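Local coordinates for ubiquitin domain-containing protein DSK2,putative (Plasmodium falciparum, PDB 6JL3) that probably acts as a ubiquitin shuttle factor, its ubiquitin-like domain being the part expected to be recognised by receptors of the proteasome, at residues Ser8-Val11 against Lys15-Thr18; Leu28-Ile33 against Gln45-Lys50. All coordinates share one frame; numbering follows the deposited sequence.

Interaction 1: Ser8-Val11 against Lys15-Thr18; sequences SFKV and KEFT
Phe9 and Phe17 form a hydrogen-bonded pair in the antiparallel beta hairpin that opens this ubiquitin-like fold. Phe9 N reaches Phe17 O at 2.8 Å, and Phe17 N returns a longer bond to Phe9 O, 3.3 Å. Val11 and Lys15 repeat the exchange beside the turn, Val11 N lying 2.8 Å from Lys15 O. Between the pairs, the CA of Glu16 makes a C-H...O contact with Phe9 O.

The side-chain hydrogen bond lies on the face that carries Ser8, Lys10, Glu16 and Thr18, where Ser8 OG and Thr18 OG1 meet at 2.7 Å. Lys10 and Glu16 run alongside each other there, but their charged ends stay apart, Lys10 NZ being 5.0 Å from Glu16 OE2.

On the face of Phe9, Val11 and Phe17 the two phenyl rings are nearly parallel (15°) yet slid so far that they barely overlap. Phe17 has its CG between backbone N and carbonyl carbon (chi1 67°), which swings the ring over Phe9 CB, a CH-pi contact 4.0 Å from the ring centroid. Val11 CG2 approaches Phe17 CE1 obliquely. Helix 27-35 touches both phenylalanines through Cys34. The hairpin thus puts Phe9 and Val11 into the core, with Phe17 at its margin, and keeps four polar side chains on the opposite face.

Interaction 2: Leu28-Ile33 against Gln45-Lys50; sequences LDLKKI and QRIIFK
Lys31 of helix 27-35 and Gln45 of strand 45-49 are joined by a hydrogen bond from the glutamine and a weak one back from the lysine. The Gln45 amide gives its bond from NE2 to the helix carbonyl Lys31 O (3.2 Å); the approach is not straight, with 145° at the hydrogen, and the acceptor stands somewhat out of the amide plane. Gln45 NE2 also bonds to Ile40 O, so two main-chain carbonyls grip the amide nitrogen and fix which way the group is turned. Its OE1 rests against the base of the lysine, 3.3 Å from Lys31 CB.

Lys31 runs past Gln45 in the opposite sense, its chain extended beyond CG, and carries NZ to the strand backbone. There Lys31 NZ makes its weak bond to Gln45 O at 3.3 Å, and another weak one to a water that accepts a firmer bond from Ile47 N (2.9 Å). The main partner of the ammonium is Asp56, in a salt bridge that probably offsets the cost of burying the charge. Gln45 O has a further donor in Arg46 NH1, at 2.8 Å, which comes from above the carbonyl plane while the oxygen lies in the guanidinium plane.

This is the beta-grasp of the ubiquitin family: the helix lies across the concave face of the mixed sheet, and the axis of segment 28-33 lies at 113° to that of strand 45-49, 9.7 Å away at closest.

Apolar packing centres on Ile47 CD1. The CG1 branch, extended at chi2 178°, sends this methyl toward the helix, where it meets Lys31 CG at 3.7 Å. The same methyl touches Leu30 CD2 at 3.9 Å, the two side chains meeting at a slant. Beyond them, Leu30 packs on Ile21 and Ile47 on Met71, linking the contact to strands 15-21 and 70-75.

Overall arrangement
From the N terminus, strand 5-11 turns back through three residues into strand 15-21, and interaction 1 closes this tight hairpin at one edge of the sheet. The chain then enters helix 27-35 and returns through residues 36-44 to strand 45-49, where interaction 2 closes a longer loop. The two contacts follow in series, neither nested nor crossed, with centres about 12 Å apart. Strand 70-75, arriving last, lies between strands 5-11 and 45-49 and joins both into one sheet. Under the helix the contacts meet directly: Phe9 CZ packs on Leu30 CD2 at 3.8 Å, making hairpin, helix and strand 45-49 share one core.

Interaction 1: Ser8-Val11 against Lys15-Thr18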
ATOM      1  N   SER A   8      -0.407  -0.033   7.681  1.00 10.09           N
ATOM      2  CA  SER A   8      -0.783  -1.426   7.828  1.00 10.38           C
ATOM      3  C   SER A   8      -1.597  -1.866   6.621  1.00 10.53           C
ATOM      4  O   SER A   8      -2.329  -1.076   6.023  1.00 12.17           O
ATOM      5  CB  SER A   8      -1.608  -1.623   9.096  1.00 13.20           C
ATOM      6  OG  SER A   8      -0.830  -1.351  10.243  1.00 15.12           O
ATOM      7  N   PHE A   9      -1.464  -3.141   6.276  1.00  9.84           N
ATOM      8  CA  PHE A   9      -2.192  -3.734   5.170  1.00 10.08           C
ATOM      9  C   PHE A   9      -3.004  -4.925   5.645  1.00 10.88           C
ATOM     10  O   PHE A   9      -2.503  -5.781   6.387  1.00 13.51           O
ATOM     11  CB  PHE A   9      -1.239  -4.192   4.077  1.00 10.81           C
ATOM     12  CG  PHE A   9      -0.686  -3.065   3.303  1.00 11.43           C
ATOM     13  CD1 PHE A   9       0.443  -2.410   3.746  1.00 13.43           C
ATOM     14  CD2 PHE A   9      -1.325  -2.616   2.161  1.00 14.16           C
ATOM     15  CE1 PHE A   9       0.941  -1.347   3.052  1.00 16.57           C
ATOM     16  CE2 PHE A   9      -0.827  -1.555   1.458  1.00 14.61           C
ATOM     17  CZ  PHE A   9       0.306  -0.918   1.907  1.00 14.78           C
ATOM     18  N   LYS A  10      -4.256  -4.968   5.209  1.00 10.32           N
ATOM     19  CA  LYS A  10      -5.103  -6.145   5.297  1.00 11.00           C
ATOM     20  C   LYS A  10      -5.176  -6.735   3.899  1.00 10.40           C
ATOM     21  O   LYS A  10      -5.616  -6.058   2.957  1.00 11.99           O
ATOM     22  CB  LYS A  10      -6.484  -5.768   5.812  1.00 12.48           C
ATOM     23  CG  LYS A  10      -6.454  -5.359   7.271  1.00 15.20           C
ATOM     24  CD  LYS A  10      -7.823  -4.968   7.772  1.00 20.55           C
ATOM     25  CE  LYS A  10      -7.853  -4.845   9.290  1.00 24.88           C
ATOM     26  NZ  LYS A  10      -9.248  -4.630   9.778  1.00 29.97           N
ATOM     27  N   VAL A  11      -4.712  -7.976   3.766  1.00 10.21           N
ATOM     28  CA  VAL A  11      -4.567  -8.644   2.483  1.00 10.67           C
ATOM     29  C   VAL A  11      -5.541  -9.810   2.418  1.00 11.05           C
ATOM     30  O   VAL A  11      -5.746 -10.517   3.415  1.00 11.50           O
ATOM     31  CB  VAL A  11      -3.122  -9.158   2.312  1.00 11.38           C
ATOM     32  CG1 VAL A  11      -2.900  -9.684   0.907  1.00 12.94           C
ATOM     33  CG2 VAL A  11      -2.115  -8.075   2.672  1.00 13.24           C
ATOM     34  N   LYS A  15      -4.431 -12.106   5.883  1.00 12.71           N
ATOM     35  CA  LYS A  15      -3.032 -11.772   6.085  1.00 11.16           C
ATOM     36  C   LYS A  15      -2.909 -10.295   6.441  1.00 10.35           C
ATOM     37  O   LYS A  15      -3.673  -9.448   5.956  1.00 12.16           O
ATOM     38  CB  LYS A  15      -2.236 -12.123   4.831  1.00 13.56           C
ATOM     39  CG  LYS A  15      -2.275 -13.628   4.563  1.00 17.31           C
ATOM     40  CD  LYS A  15      -1.446 -14.048   3.378  1.00 22.99           C
ATOM     41  CE  LYS A  15      -2.076 -13.583   2.081  1.00 23.40           C
ATOM     42  NZ  LYS A  15      -1.687 -14.495   0.978  1.00 26.88           N
ATOM     43  N   GLU A  16      -1.955  -9.987   7.313  1.00 10.02           N
ATOM     44  CA  GLU A  16      -1.732  -8.620   7.755  1.00 10.30           C
ATOM     45  C   GLU A  16      -0.246  -8.362   7.950  1.00 10.28           C
ATOM     46  O   GLU A  16       0.473  -9.223   8.464  1.00 11.42           O
ATOM     47  CB  GLU A  16      -2.450  -8.348   9.091  1.00 14.55           C
ATOM     48  CG  GLU A  16      -3.963  -8.492   9.052  1.00 18.53           C
ATOM     49  CD  GLU A  16      -4.620  -8.186  10.387  1.00 28.78           C
ATOM     50  OE1 GLU A  16      -3.893  -7.916  11.366  1.00 33.89           O
ATOM     51  OE2 GLU A  16      -5.866  -8.211  10.454  1.00 31.66           O
ATOM     52  N   PHE A  17       0.200  -7.176   7.549  1.00  9.88           N
ATOM     53  CA  PHE A  17       1.555  -6.726   7.847  1.00 10.26           C
ATOM     54  C   PHE A  17       1.557  -5.207   7.921  1.00  9.90           C
ATOM     55  O   PHE A  17       0.670  -4.541   7.383  1.00 10.86           O
ATOM     56  CB  PHE A  17       2.599  -7.231   6.829  1.00 11.28           C
ATOM     57  CG  PHE A  17       2.438  -6.653   5.454  1.00 11.21           C
ATOM     58  CD1 PHE A  17       1.552  -7.220   4.552  1.00 11.70           C
ATOM     59  CD2 PHE A  17       3.163  -5.540   5.055  1.00 11.96           C
ATOM     60  CE1 PHE A  17       1.390  -6.693   3.290  1.00 12.68           C
ATOM     61  CE2 PHE A  17       3.003  -5.010   3.791  1.00 13.76           C
ATOM     62  CZ  PHE A  17       2.114  -5.583   2.906  1.00 13.41           C
ATOM     63  N   THR A  18       2.574  -4.668   8.594  1.00 10.12           N
ATOM     64  CA  THR A  18       2.775  -3.228   8.714  1.00 10.08           C
ATOM     65  C   THR A  18       4.181  -2.901   8.238  1.00 10.74           C
ATOM     66  O   THR A  18       5.122  -3.647   8.519  1.00 12.72           O
ATOM     67  CB  THR A  18       2.600  -2.766  10.173  1.00 11.75           C
ATOM     68  OG1 THR A  18       1.271  -3.077  10.615  1.00 13.56           O
ATOM     69  CG2 THR A  18       2.854  -1.271  10.327  1.00 13.67           C
TER

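Interaction 2: Leu28-Ile33 against Gln45-Lys50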
ATOM      1  N   LEU A  28       3.354   2.895  -6.889  1.00 11.16           N
ATOM      2  CA  LEU A  28       4.154   1.804  -7.437  1.00 11.86           C
ATOM      3  C   LEU A  28       5.273   1.402  -6.474  1.00 11.72           C
ATOM      4  O   LEU A  28       5.520   0.206  -6.264  1.00 11.89           O
ATOM      5  CB  LEU A  28       4.713   2.188  -8.805  1.00 13.81           C
ATOM      6  CG  LEU A  28       5.502   1.076  -9.506  1.00 15.64           C
ATOM      7  CD1 LEU A  28       4.659  -0.179  -9.716  1.00 17.57           C
ATOM      8  CD2 LEU A  28       6.080   1.566 -10.840  1.00 17.85           C
ATOM      9  N   ASP A  29       5.957   2.385  -5.876  1.00 11.44           N
ATOM     10  CA  ASP A  29       6.954   2.082  -4.850  1.00 12.16           C
ATOM     11  C   ASP A  29       6.337   1.238  -3.737  1.00 10.96           C
ATOM     12  O   ASP A  29       6.959   0.293  -3.234  1.00 11.12           O
ATOM     13  CB  ASP A  29       7.493   3.369  -4.208  1.00 13.23           C
ATOM     14  CG  ASP A  29       8.424   4.177  -5.102  0.63 11.28           C
ATOM     15  OD1 ASP A  29       9.112   3.612  -5.967  0.71 12.73           O
ATOM     16  OD2 ASP A  29       8.484   5.416  -4.900  0.74 13.57           O
ATOM     17  N   LEU A  30       5.128   1.613  -3.305  1.00 10.14           N
ATOM     18  CA  LEU A  30       4.442   0.893  -2.237  1.00 10.11           C
ATOM     19  C   LEU A  30       4.075  -0.522  -2.663  1.00  9.52           C
ATOM     20  O   LEU A  30       4.190  -1.452  -1.862  1.00 10.22           O
ATOM     21  CB  LEU A  30       3.218   1.699  -1.804  1.00 10.52           C
ATOM     22  CG  LEU A  30       2.436   1.151  -0.617  1.00 11.05           C
ATOM     23  CD1 LEU A  30       3.335   1.036   0.607  1.00 12.68           C
ATOM     24  CD2 LEU A  30       1.226   2.022  -0.317  1.00 12.45           C
ATOM     25  N   LYS A  31       3.650  -0.717  -3.915  1.00  9.77           N
ATOM     26  CA  LYS A  31       3.397  -2.067  -4.409  1.00 10.40           C
ATOM     27  C   LYS A  31       4.670  -2.909  -4.389  1.00 10.31           C
ATOM     28  O   LYS A  31       4.632  -4.103  -4.068  1.00 10.30           O
ATOM     29  CB  LYS A  31       2.822  -2.026  -5.821  1.00 10.57           C
ATOM     30  CG  LYS A  31       1.399  -1.503  -5.907  1.00 10.95           C
ATOM     31  CD  LYS A  31       0.884  -1.512  -7.340  1.00 11.79           C
ATOM     32  CE  LYS A  31      -0.589  -1.154  -7.381  1.00 13.33           C
ATOM     33  NZ  LYS A  31      -1.078  -0.998  -8.775  1.00 15.57           N
ATOM     34  N   LYS A  32       5.808  -2.317  -4.753  1.00 10.27           N
ATOM     35  CA  LYS A  32       7.070  -3.051  -4.700  1.00 10.76           C
ATOM     36  C   LYS A  32       7.380  -3.494  -3.276  1.00 11.28           C
ATOM     37  O   LYS A  32       7.850  -4.619  -3.056  1.00 11.76           O
ATOM     38  CB  LYS A  32       8.203  -2.215  -5.297  1.00 11.60           C
ATOM     39  CG  LYS A  32       8.074  -2.052  -6.804  1.00 13.78           C
ATOM     40  CD  LYS A  32       9.019  -1.005  -7.354  1.00 16.73           C
ATOM     41  CE  LYS A  32       8.901  -0.947  -8.868  1.00 18.55           C
ATOM     42  NZ  LYS A  32       9.782   0.102  -9.454  0.53 18.81           N
ATOM     43  N   ILE A  33       7.107  -2.633  -2.290  1.00 10.19           N
ATOM     44  CA  ILE A  33       7.247  -3.022  -0.891  1.00 10.86           C
ATOM     45  C   ILE A  33       6.297  -4.170  -0.564  1.00 10.57           C
ATOM     46  O   ILE A  33       6.684  -5.165   0.062  1.00 10.91           O
ATOM     47  CB  ILE A  33       7.009  -1.806   0.024  1.00 11.18           C
ATOM     48  CG1 ILE A  33       8.139  -0.782  -0.124  1.00 11.90           C
ATOM     49  CG2 ILE A  33       6.874  -2.254   1.477  1.00 11.90           C
ATOM     50  CD1 ILE A  33       7.851   0.557   0.545  1.00 13.55           C
ATOM     51  N   GLN A  45      -1.477  -6.498  -8.052  1.00 11.36           N
ATOM     52  CA  GLN A  45      -1.924  -5.841  -6.840  1.00 10.45           C
ATOM     53  C   GLN A  45      -2.853  -4.678  -7.132  1.00 10.85           C
ATOM     54  O   GLN A  45      -2.612  -3.878  -8.046  1.00 12.04           O
ATOM     55  CB  GLN A  45      -0.735  -5.263  -6.092  1.00 10.34           C
ATOM     56  CG  GLN A  45       0.185  -6.258  -5.476  1.00 10.57           C
ATOM     57  CD  GLN A  45       1.334  -5.594  -4.756  1.00 10.92           C
ATOM     58  OE1 GLN A  45       1.230  -4.450  -4.302  1.00 11.42           O
ATOM     59  NE2 GLN A  45       2.451  -6.299  -4.656  1.00 12.46           N
ATOM     60  N   ARG A  46      -3.878  -4.543  -6.297  1.00  9.83           N
ATOM     61  CA  ARG A  46      -4.694  -3.332  -6.255  1.00 10.07           C
ATOM     62  C   ARG A  46      -4.705  -2.858  -4.808  1.00 10.09           C
ATOM     63  O   ARG A  46      -5.104  -3.614  -3.906  1.00 10.51           O
ATOM     64  CB  ARG A  46      -6.116  -3.614  -6.755  1.00 11.20           C
ATOM     65  CG  ARG A  46      -6.176  -4.190  -8.169  1.00 13.23           C
ATOM     66  CD  ARG A  46      -5.684  -3.200  -9.224  1.00 15.48           C
ATOM     67  NE  ARG A  46      -5.767  -3.753 -10.576  1.00 16.14           N
ATOM     68  CZ  ARG A  46      -4.773  -4.372 -11.200  1.00 19.25           C
ATOM     69  NH1 ARG A  46      -3.598  -4.529 -10.608  1.00 19.75           N
ATOM     70  NH2 ARG A  46      -4.952  -4.838 -12.429  1.00 22.50           N
ATOM     71  N   ILE A  47      -4.211  -1.640  -4.574  1.00  9.14           N
ATOM     72  CA  ILE A  47      -4.205  -1.043  -3.244  1.00  9.05           C
ATOM     73  C   ILE A  47      -5.443  -0.170  -3.102  1.00  9.23           C
ATOM     74  O   ILE A  47      -5.666   0.754  -3.906  1.00  9.66           O
ATOM     75  CB  ILE A  47      -2.911  -0.260  -2.976  1.00  9.51           C
ATOM     76  CG1 ILE A  47      -1.702  -1.198  -3.042  1.00 11.89           C
ATOM     77  CG2 ILE A  47      -3.011   0.437  -1.622  1.00 10.66           C
ATOM     78  CD1 ILE A  47      -0.360  -0.519  -2.826  1.00 12.68           C
ATOM     79  N   ILE A  48      -6.252  -0.468  -2.083  1.00  8.91           N
ATOM     80  CA  ILE A  48      -7.536   0.183  -1.851  1.00  9.08           C
ATOM     81  C   ILE A  48      -7.405   1.046  -0.603  1.00  8.82           C
ATOM     82  O   ILE A  48      -7.032   0.553   0.465  1.00  9.29           O
ATOM     83  CB  ILE A  48      -8.670  -0.845  -1.661  1.00 10.84           C
ATOM     84  CG1 ILE A  48      -8.612  -1.944  -2.733  1.00 12.77           C
ATOM     85  CG2 ILE A  48     -10.014  -0.113  -1.565  1.00 12.23           C
ATOM     86  CD1 ILE A  48      -8.706  -1.486  -4.145  1.00 14.64           C
ATOM     87  N   PHE A  49      -7.738   2.325  -0.736  1.00  9.35           N
ATOM     88  CA  PHE A  49      -7.589   3.295   0.347  1.00  9.24           C
ATOM     89  C   PHE A  49      -8.538   4.446   0.063  1.00  9.47           C
ATOM     90  O   PHE A  49      -8.640   4.902  -1.085  1.00  9.55           O
ATOM     91  CB  PHE A  49      -6.139   3.782   0.393  1.00 10.13           C
ATOM     92  CG  PHE A  49      -5.847   4.805   1.462  1.00 10.00           C
ATOM     93  CD1 PHE A  49      -5.969   4.501   2.813  1.00 11.26           C
ATOM     94  CD2 PHE A  49      -5.389   6.065   1.113  1.00 11.01           C
ATOM     95  CE1 PHE A  49      -5.671   5.451   3.782  1.00 11.99           C
ATOM     96  CE2 PHE A  49      -5.084   7.009   2.070  1.00 13.95           C
ATOM     97  CZ  PHE A  49      -5.227   6.703   3.405  1.00 13.14           C
ATOM     98  N   LYS A  50      -9.269   4.875   1.091  1.00 10.22           N
ATOM     99  CA  LYS A  50     -10.218   5.986   0.954  1.00 10.57           C
ATOM    100  C   LYS A  50     -11.190   5.764  -0.205  1.00 11.47           C
ATOM    101  O   LYS A  50     -11.544   6.690  -0.945  1.00 12.81           O
ATOM    102  CB  LYS A  50      -9.494   7.331   0.844  1.00 11.96           C
ATOM    103  CG  LYS A  50      -8.799   7.724   2.136  1.00 12.51           C
ATOM    104  CD  LYS A  50      -8.164   9.098   2.023  1.00 14.05           C
ATOM    105  CE  LYS A  50      -7.632   9.588   3.359  1.00 16.96           C
ATOM    106  NZ  LYS A  50      -6.993  10.933   3.217  1.00 18.92           N
TER
HETATM  107  O   HOH W   1      -3.649   0.035  -6.894  1.00 14.44           O